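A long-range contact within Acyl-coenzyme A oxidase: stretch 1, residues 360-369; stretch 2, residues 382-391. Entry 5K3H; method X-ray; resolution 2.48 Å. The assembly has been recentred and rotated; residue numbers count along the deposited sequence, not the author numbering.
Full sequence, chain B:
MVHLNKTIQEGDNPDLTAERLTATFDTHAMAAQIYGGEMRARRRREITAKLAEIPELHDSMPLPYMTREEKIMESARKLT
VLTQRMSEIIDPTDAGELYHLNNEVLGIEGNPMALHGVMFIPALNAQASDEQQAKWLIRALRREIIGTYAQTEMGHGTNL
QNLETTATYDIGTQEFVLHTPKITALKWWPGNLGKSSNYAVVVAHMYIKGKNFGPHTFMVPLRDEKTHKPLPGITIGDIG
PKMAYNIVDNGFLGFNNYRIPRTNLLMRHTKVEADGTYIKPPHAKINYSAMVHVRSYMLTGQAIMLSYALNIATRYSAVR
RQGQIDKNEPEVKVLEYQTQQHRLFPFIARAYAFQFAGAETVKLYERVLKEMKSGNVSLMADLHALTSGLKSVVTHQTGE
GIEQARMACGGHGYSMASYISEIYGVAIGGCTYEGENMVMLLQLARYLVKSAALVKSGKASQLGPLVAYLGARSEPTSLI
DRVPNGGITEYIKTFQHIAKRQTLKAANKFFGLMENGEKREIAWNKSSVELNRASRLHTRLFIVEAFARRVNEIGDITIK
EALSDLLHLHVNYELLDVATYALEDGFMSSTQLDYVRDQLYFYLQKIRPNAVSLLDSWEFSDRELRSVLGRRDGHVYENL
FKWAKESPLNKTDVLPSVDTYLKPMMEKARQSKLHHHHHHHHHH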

# COMPACT_ATOMS: atom_id res chain seq x y z
N GLU B 360 19.76 17.82 8.67
CA GLU B 360 20.21 18.09 10.03
C GLU B 360 20.86 16.87 10.69
O GLU B 360 21.84 17.02 11.43
CB GLU B 360 19.06 18.59 10.89
CG GLU B 360 19.17 20.05 11.14
CD GLU B 360 18.42 20.41 12.35
OE1 GLU B 360 18.42 19.59 13.28
OE2 GLU B 360 17.79 21.49 12.36
N THR B 361 20.34 15.66 10.46
CA THR B 361 20.96 14.50 11.09
C THR B 361 22.41 14.35 10.63
O THR B 361 23.30 14.10 11.45
CB THR B 361 20.16 13.23 10.80
OG1 THR B 361 19.14 13.49 9.84
CG2 THR B 361 19.50 12.72 12.07
N VAL B 362 22.67 14.58 9.34
CA VAL B 362 24.05 14.58 8.85
C VAL B 362 24.83 15.68 9.54
O VAL B 362 25.99 15.49 9.95
CB VAL B 362 24.07 14.76 7.32
CG1 VAL B 362 25.49 14.96 6.84
CG2 VAL B 362 23.43 13.58 6.63
N LYS B 363 24.22 16.85 9.71
CA LYS B 363 24.88 17.93 10.41
C LYS B 363 25.14 17.55 11.86
O LYS B 363 26.21 17.83 12.40
CB LYS B 363 24.05 19.21 10.31
CG LYS B 363 24.84 20.51 10.44
CD LYS B 363 26.02 20.58 9.45
CE LYS B 363 25.57 20.65 7.98
NZ LYS B 363 26.70 20.93 7.05
N LEU B 364 24.18 16.88 12.50
CA LEU B 364 24.38 16.51 13.90
C LEU B 364 25.45 15.43 14.03
O LEU B 364 26.26 15.46 14.96
CB LEU B 364 23.06 16.04 14.54
CG LEU B 364 21.99 17.11 14.80
CD1 LEU B 364 20.63 16.48 15.16
CD2 LEU B 364 22.42 18.16 15.84
N TYR B 365 25.45 14.45 13.10
CA TYR B 365 26.45 13.38 13.10
C TYR B 365 27.86 13.95 13.03
O TYR B 365 28.77 13.45 13.71
CB TYR B 365 26.15 12.43 11.94
CG TYR B 365 27.19 11.38 11.61
CD1 TYR B 365 27.36 10.25 12.41
CD2 TYR B 365 27.96 11.48 10.45
CE1 TYR B 365 28.29 9.26 12.08
CE2 TYR B 365 28.90 10.50 10.11
CZ TYR B 365 29.06 9.40 10.93
OH TYR B 365 29.99 8.43 10.60
N GLU B 366 28.06 15.00 12.23
CA GLU B 366 29.36 15.68 12.20
C GLU B 366 29.71 16.29 13.55
O GLU B 366 30.87 16.23 13.98
CB GLU B 366 29.36 16.76 11.13
CG GLU B 366 29.41 16.24 9.71
CD GLU B 366 29.20 17.35 8.69
OE1 GLU B 366 28.93 18.51 9.10
OE2 GLU B 366 29.28 17.05 7.47
N ARG B 367 28.73 16.90 14.23
CA ARG B 367 29.01 17.55 15.51
C ARG B 367 29.54 16.55 16.53
O ARG B 367 30.28 16.93 17.45
CB ARG B 367 27.74 18.26 16.02
CG ARG B 367 27.81 18.76 17.47
CD ARG B 367 28.49 20.12 17.62
NE ARG B 367 27.54 21.24 17.63
CZ ARG B 367 26.76 21.58 18.67
NH1 ARG B 367 26.80 20.89 19.80
NH2 ARG B 367 25.94 22.63 18.57
N VAL B 368 29.19 15.27 16.38
CA VAL B 368 29.71 14.23 17.27
C VAL B 368 31.23 14.19 17.17
O VAL B 368 31.80 13.61 16.23
CB VAL B 368 29.07 12.87 16.94
CG1 VAL B 368 29.71 11.77 17.76
CG2 VAL B 368 27.58 12.92 17.21
N LEU B 369 31.90 14.85 18.12
CA LEU B 369 33.36 14.95 18.21
C LEU B 369 33.97 15.53 16.94
O LEU B 369 34.09 14.83 15.93
CB LEU B 369 33.97 13.58 18.50
CG LEU B 369 33.59 12.93 19.83
CD1 LEU B 369 34.08 11.50 19.88
CD2 LEU B 369 34.18 13.75 20.97
N ASP B 382 22.26 9.84 21.89
CA ASP B 382 21.25 10.84 21.53
C ASP B 382 20.85 10.71 20.06
O ASP B 382 19.67 10.87 19.72
CB ASP B 382 21.79 12.26 21.79
CG ASP B 382 21.05 12.99 22.91
OD1 ASP B 382 20.27 13.95 22.63
OD2 ASP B 382 21.25 12.62 24.09
N LEU B 383 21.81 10.42 19.19
CA LEU B 383 21.57 10.41 17.76
C LEU B 383 21.27 9.02 17.22
O LEU B 383 20.47 8.90 16.27
CB LEU B 383 22.78 10.99 17.02
CG LEU B 383 22.56 11.39 15.56
CD1 LEU B 383 21.55 12.52 15.44
CD2 LEU B 383 23.89 11.78 14.91
N HIS B 384 21.86 7.97 17.77
CA HIS B 384 21.53 6.63 17.30
C HIS B 384 20.09 6.29 17.65
O HIS B 384 19.44 5.53 16.92
CB HIS B 384 22.48 5.59 17.88
CG HIS B 384 22.21 4.19 17.42
ND1 HIS B 384 22.36 3.79 16.10
CD2 HIS B 384 21.78 3.09 18.09
CE1 HIS B 384 22.05 2.51 15.98
NE2 HIS B 384 21.69 2.06 17.18
N ALA B 385 19.59 6.84 18.77
CA ALA B 385 18.20 6.62 19.17
C ALA B 385 17.23 7.34 18.24
O ALA B 385 16.25 6.75 17.77
CB ALA B 385 18.01 7.10 20.61
N LEU B 386 17.50 8.61 17.95
CA LEU B 386 16.63 9.40 17.09
C LEU B 386 16.58 8.83 15.68
O LEU B 386 15.51 8.72 15.08
CB LEU B 386 17.12 10.85 17.08
CG LEU B 386 16.51 11.77 16.02
CD1 LEU B 386 15.11 12.24 16.41
CD2 LEU B 386 17.45 12.96 15.76
N THR B 387 17.75 8.49 15.14
CA THR B 387 17.86 7.88 13.82
C THR B 387 17.02 6.60 13.72
O THR B 387 16.43 6.32 12.67
CB THR B 387 19.33 7.62 13.54
OG1 THR B 387 19.95 8.87 13.22
CG2 THR B 387 19.54 6.63 12.39
N SER B 388 16.98 5.81 14.79
CA SER B 388 16.14 4.61 14.76
C SER B 388 14.68 4.98 14.55
O SER B 388 13.97 4.32 13.78
CB SER B 388 16.29 3.82 16.07
OG SER B 388 17.62 3.86 16.55
N GLY B 389 14.21 6.00 15.26
CA GLY B 389 12.86 6.47 15.06
C GLY B 389 12.66 7.09 13.70
O GLY B 389 11.65 6.85 13.04
N LEU B 390 13.64 7.85 13.23
CA LEU B 390 13.49 8.52 11.94
C LEU B 390 13.22 7.52 10.83
O LEU B 390 12.25 7.66 10.08
CB LEU B 390 14.72 9.35 11.62
CG LEU B 390 14.80 10.73 12.25
CD1 LEU B 390 16.19 11.28 11.99
CD2 LEU B 390 13.73 11.63 11.65
N LYS B 391 14.07 6.49 10.71
CA LYS B 391 13.85 5.47 9.69
C LYS B 391 12.43 4.91 9.76
O LYS B 391 11.75 4.78 8.73
CB LYS B 391 14.87 4.34 9.85
CG LYS B 391 16.21 4.62 9.22
CD LYS B 391 17.17 3.46 9.56
CE LYS B 391 18.65 3.87 9.41
NZ LYS B 391 19.37 3.80 10.73

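Antiparallel helices can meet through very little: one small side chain seated in a hole, one larger one lying against the facing helix. Residues 360–367 and 382–391 of this acyl-coenzyme A oxidase illustrate the principle. The two helices run nearly antiparallel, at 161° between their N-to-C directions, with a closest axial approach of 10.8 Å. The register matches this arrangement: Thr 361 CA lies 7.8 Å from Thr 387 CA, and one turn on, Tyr 365 CA lies 7.4 Å from Leu 383 CA.

Within each helix the backbone bonds are spent internally, as in Tyr 365 N to Thr 361 O (2.7 Å) and Leu 390 N to Leu 386 O (2.8 Å). No hydrogen bond crosses the interface. Even the hydroxyl of Thr 387 turns to its own helix, Thr 387 OG1 donating to Leu 383 O at 3.1 Å.

What remains is van der Waals packing. Thr 361 acts as a knob among Leu 383, Leu 386, Thr 387 and Leu 390. Its methyl makes the nearest approach to each of the four, with Thr 361 CG2 3.6 Å from Leu 390 CD1 and 3.9 Å from Leu 383 CD1, while the hydroxyl is bonded elsewhere in the structure.

Leu 383 supplies the broader surface, and more of it is covered than of any other residue in the pair. Leu 383 CD1 meets Leu 364 CB at 3.9 Å, and Leu 383 CD2 lies 3.5 Å from Tyr 365 CA and 3.8 Å from Tyr 365 CB. The tyrosine contributes the base of its side chain, for the end leads away. Val 368, where the first helix gives way to non-helical geometry, adds a looser contact, Val 368 CG2 to Leu 383 CD2 at 4.5 Å. The whole contact buries a modest 244 Å².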